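PDB 3N4P: tripartite terminase subunit 3 from Human herpesvirus 5, which probably forms part of the motor that moves viral DNA into empty capsids, this chain being the protein's C-terminal nuclease domain. Local coordinates for residues E110-I121 with R149-V158. Residues are numbered along the deposited sequence; the frame is centred on the assembly and turned at random.
Sequences EVAIAECAAHMI and RIACLIRQSV
Ala114 and Ala118, one turn apart on helix 110-121, set their methyls against Leu153 and Ser157 of helix 149-158, and these are the two tightest carbon contacts of the pair. Ala114 CB lies 3.5 Å from Leu153 CB, and Ala118 CB is tighter still against Ser157 CB at 3.3 Å. With alanine as the small partner at both points, the axes approach to 8.4 Å while running in broadly the same direction, 42° apart. Ile154 spreads its branches over the neighbouring turns: its CG1 is 3.9 Å from Ala114 CB, its CD1 reaches Ala117 and its CG2 meets Ile121 CD1. Ile121 also crosses Val158 at about a right angle through their CG2 methyls.

Two polar pairs join the more exposed residues. At the start of both segments Glu110, extended beyond CG, brings OE2 to the edge of the Arg149 guanidinium, whose chain bends at chi3 to meet it. The salt bridge is carried by Arg149 NE, 2.8 Å from Glu110 OE2 on the syn side of the carboxylate, with a weak second bond from NH2 to the same oxygen; the two flat groups are turned 64° apart. Glu115 starts away from the partner helix but folds back at chi2 (-62°), and Ser157 OG donates to its OE2 over 2.8 Å from above the carboxylate plane.

The buried apolar side chains face the central mixed sheet of this nuclease domain. Ile113, Ile150 and Ile154 rest on Leu67 of strand 62-67, next to the magnesium ligand Asp68, while Ile121 and Val158 share Leu134 of strand 133-138, which pairs in parallel with 62-67 and lies between the two helices in the chain.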
# COMPACT_ATOMS: atom_id res chain seq x y z
N GLU B 110 -15.81 -20.46 -24.75
CA GLU B 110 -15.21 -19.29 -25.34
C GLU B 110 -15.93 -18.02 -24.93
O GLU B 110 -15.28 -16.99 -24.63
CB GLU B 110 -15.16 -19.45 -26.86
CG GLU B 110 -14.28 -20.63 -27.24
CD GLU B 110 -14.36 -21.05 -28.69
OE1 GLU B 110 -14.88 -22.16 -28.94
OE2 GLU B 110 -13.88 -20.30 -29.57
N VAL B 111 -17.26 -18.11 -24.85
CA VAL B 111 -18.05 -17.00 -24.33
C VAL B 111 -17.84 -16.78 -22.81
O VAL B 111 -17.60 -15.68 -22.38
CB VAL B 111 -19.52 -17.17 -24.68
CG1 VAL B 111 -20.40 -16.18 -23.89
CG2 VAL B 111 -19.70 -17.05 -26.22
N ALA B 112 -17.92 -17.83 -22.01
CA ALA B 112 -17.62 -17.70 -20.60
C ALA B 112 -16.26 -17.06 -20.42
O ALA B 112 -16.13 -16.11 -19.67
CB ALA B 112 -17.66 -19.04 -19.91
N ILE B 113 -15.26 -17.54 -21.14
CA ILE B 113 -13.91 -16.96 -20.97
C ILE B 113 -13.81 -15.49 -21.31
O ILE B 113 -13.19 -14.70 -20.56
CB ILE B 113 -12.82 -17.77 -21.70
CG1 ILE B 113 -12.59 -19.07 -20.91
CG2 ILE B 113 -11.49 -16.99 -21.72
CD1 ILE B 113 -12.16 -20.26 -21.68
N ALA B 114 -14.36 -15.12 -22.45
CA ALA B 114 -14.30 -13.76 -22.96
C ALA B 114 -15.04 -12.76 -22.06
O ALA B 114 -14.48 -11.67 -21.80
CB ALA B 114 -14.88 -13.68 -24.37
N GLU B 115 -16.29 -13.11 -21.71
CA GLU B 115 -17.11 -12.43 -20.69
C GLU B 115 -16.44 -12.24 -19.29
O GLU B 115 -16.68 -11.25 -18.60
CB GLU B 115 -18.36 -13.20 -20.42
CG GLU B 115 -19.35 -13.39 -21.62
CD GLU B 115 -19.92 -12.07 -22.16
OE1 GLU B 115 -20.93 -12.13 -22.91
OE2 GLU B 115 -19.37 -10.98 -21.84
N CYS B 116 -15.67 -13.21 -18.83
CA CYS B 116 -15.08 -13.00 -17.54
C CYS B 116 -13.90 -12.00 -17.71
O CYS B 116 -13.61 -11.13 -16.81
CB CYS B 116 -14.66 -14.33 -16.97
SG CYS B 116 -13.23 -14.18 -15.91
N ALA B 117 -13.24 -12.05 -18.87
CA ALA B 117 -12.14 -11.08 -19.13
C ALA B 117 -12.73 -9.68 -19.29
O ALA B 117 -12.21 -8.69 -18.75
CB ALA B 117 -11.36 -11.49 -20.33
N ALA B 118 -13.82 -9.60 -20.03
CA ALA B 118 -14.43 -8.35 -20.34
C ALA B 118 -15.03 -7.70 -19.12
O ALA B 118 -14.95 -6.49 -18.99
CB ALA B 118 -15.59 -8.56 -21.42
N HIS B 119 -15.75 -8.46 -18.30
CA HIS B 119 -16.31 -7.94 -17.06
C HIS B 119 -15.21 -7.36 -16.16
O HIS B 119 -15.35 -6.26 -15.57
CB HIS B 119 -17.00 -9.11 -16.38
CG HIS B 119 -17.85 -8.73 -15.23
ND1 HIS B 119 -18.34 -7.45 -15.04
CD2 HIS B 119 -18.30 -9.47 -14.18
CE1 HIS B 119 -19.07 -7.42 -13.94
NE2 HIS B 119 -19.06 -8.63 -13.40
N MET B 120 -14.07 -8.02 -16.06
CA MET B 120 -13.01 -7.43 -15.24
C MET B 120 -12.53 -6.08 -15.83
O MET B 120 -12.35 -5.11 -15.08
CB MET B 120 -11.82 -8.35 -15.15
CG MET B 120 -10.50 -7.62 -14.59
SD MET B 120 -9.02 -8.49 -15.06
CE MET B 120 -8.72 -7.99 -16.75
N ILE B 121 -12.27 -6.04 -17.13
CA ILE B 121 -11.83 -4.83 -17.86
C ILE B 121 -12.77 -3.61 -17.72
O ILE B 121 -12.29 -2.51 -17.46
CB ILE B 121 -11.65 -5.16 -19.38
CG1 ILE B 121 -10.37 -6.00 -19.57
CG2 ILE B 121 -11.63 -3.86 -20.27
CD1 ILE B 121 -10.57 -6.89 -20.92
N ARG B 149 -11.39 -16.17 -31.91
CA ARG B 149 -12.78 -15.93 -31.61
C ARG B 149 -12.97 -15.28 -30.28
O ARG B 149 -13.84 -14.43 -30.13
CB ARG B 149 -13.62 -17.22 -31.67
CG ARG B 149 -13.95 -17.68 -33.07
CD ARG B 149 -14.91 -18.92 -33.05
NE ARG B 149 -14.24 -20.04 -32.37
CZ ARG B 149 -13.41 -20.91 -32.95
NH1 ARG B 149 -13.16 -20.88 -34.28
NH2 ARG B 149 -12.86 -21.86 -32.21
N ILE B 150 -12.14 -15.68 -29.31
CA ILE B 150 -12.17 -15.08 -27.99
C ILE B 150 -11.78 -13.61 -28.05
O ILE B 150 -12.45 -12.79 -27.44
CB ILE B 150 -11.30 -15.89 -26.98
CG1 ILE B 150 -12.02 -17.21 -26.61
CG2 ILE B 150 -10.84 -15.03 -25.72
CD1 ILE B 150 -11.10 -18.18 -25.81
N ALA B 151 -10.72 -13.28 -28.78
CA ALA B 151 -10.35 -11.86 -28.92
C ALA B 151 -11.57 -11.07 -29.39
O ALA B 151 -11.92 -10.01 -28.83
CB ALA B 151 -9.21 -11.67 -29.91
N CYS B 152 -12.19 -11.59 -30.42
CA CYS B 152 -13.32 -10.93 -31.04
C CYS B 152 -14.46 -10.82 -30.04
O CYS B 152 -15.12 -9.80 -29.99
CB CYS B 152 -13.68 -11.66 -32.35
SG CYS B 152 -15.24 -11.20 -33.00
N LEU B 153 -14.63 -11.81 -29.16
CA LEU B 153 -15.73 -11.73 -28.17
C LEU B 153 -15.46 -10.71 -27.11
O LEU B 153 -16.35 -10.08 -26.63
CB LEU B 153 -16.14 -13.09 -27.57
CG LEU B 153 -16.77 -14.12 -28.51
CD1 LEU B 153 -16.45 -15.53 -28.01
CD2 LEU B 153 -18.32 -13.99 -28.78
N ILE B 154 -14.20 -10.51 -26.78
CA ILE B 154 -13.79 -9.57 -25.75
C ILE B 154 -14.04 -8.18 -26.28
O ILE B 154 -14.63 -7.34 -25.58
CB ILE B 154 -12.30 -9.70 -25.45
CG1 ILE B 154 -12.00 -11.02 -24.68
CG2 ILE B 154 -11.83 -8.44 -24.57
CD1 ILE B 154 -10.56 -11.27 -24.38
N ARG B 155 -13.53 -7.89 -27.47
CA ARG B 155 -13.68 -6.58 -28.08
C ARG B 155 -15.20 -6.22 -28.12
O ARG B 155 -15.60 -5.10 -27.80
CB ARG B 155 -13.12 -6.60 -29.51
CG ARG B 155 -12.99 -5.24 -30.21
CD ARG B 155 -12.93 -5.39 -31.75
NE ARG B 155 -13.84 -6.43 -32.24
CZ ARG B 155 -15.14 -6.28 -32.47
NH1 ARG B 155 -15.76 -5.11 -32.26
NH2 ARG B 155 -15.85 -7.33 -32.89
N GLN B 156 -16.00 -7.19 -28.48
CA GLN B 156 -17.45 -7.09 -28.41
C GLN B 156 -18.09 -6.65 -27.07
O GLN B 156 -18.88 -5.69 -27.06
CB GLN B 156 -18.04 -8.42 -28.82
CG GLN B 156 -18.36 -8.48 -30.22
CD GLN B 156 -18.96 -9.83 -30.61
OE1 GLN B 156 -18.38 -10.56 -31.45
NE2 GLN B 156 -20.10 -10.19 -29.99
N SER B 157 -17.82 -7.36 -25.96
CA SER B 157 -18.37 -6.95 -24.64
C SER B 157 -17.85 -5.59 -24.26
O SER B 157 -18.62 -4.71 -23.86
CB SER B 157 -18.09 -7.91 -23.46
OG SER B 157 -18.40 -9.24 -23.78
N VAL B 158 -16.57 -5.38 -24.43
CA VAL B 158 -15.97 -4.12 -24.00
C VAL B 158 -16.66 -2.93 -24.64
O VAL B 158 -17.24 -2.08 -23.93
CB VAL B 158 -14.43 -4.11 -24.19
CG1 VAL B 158 -13.88 -2.72 -23.92
CG2 VAL B 158 -13.80 -5.13 -23.27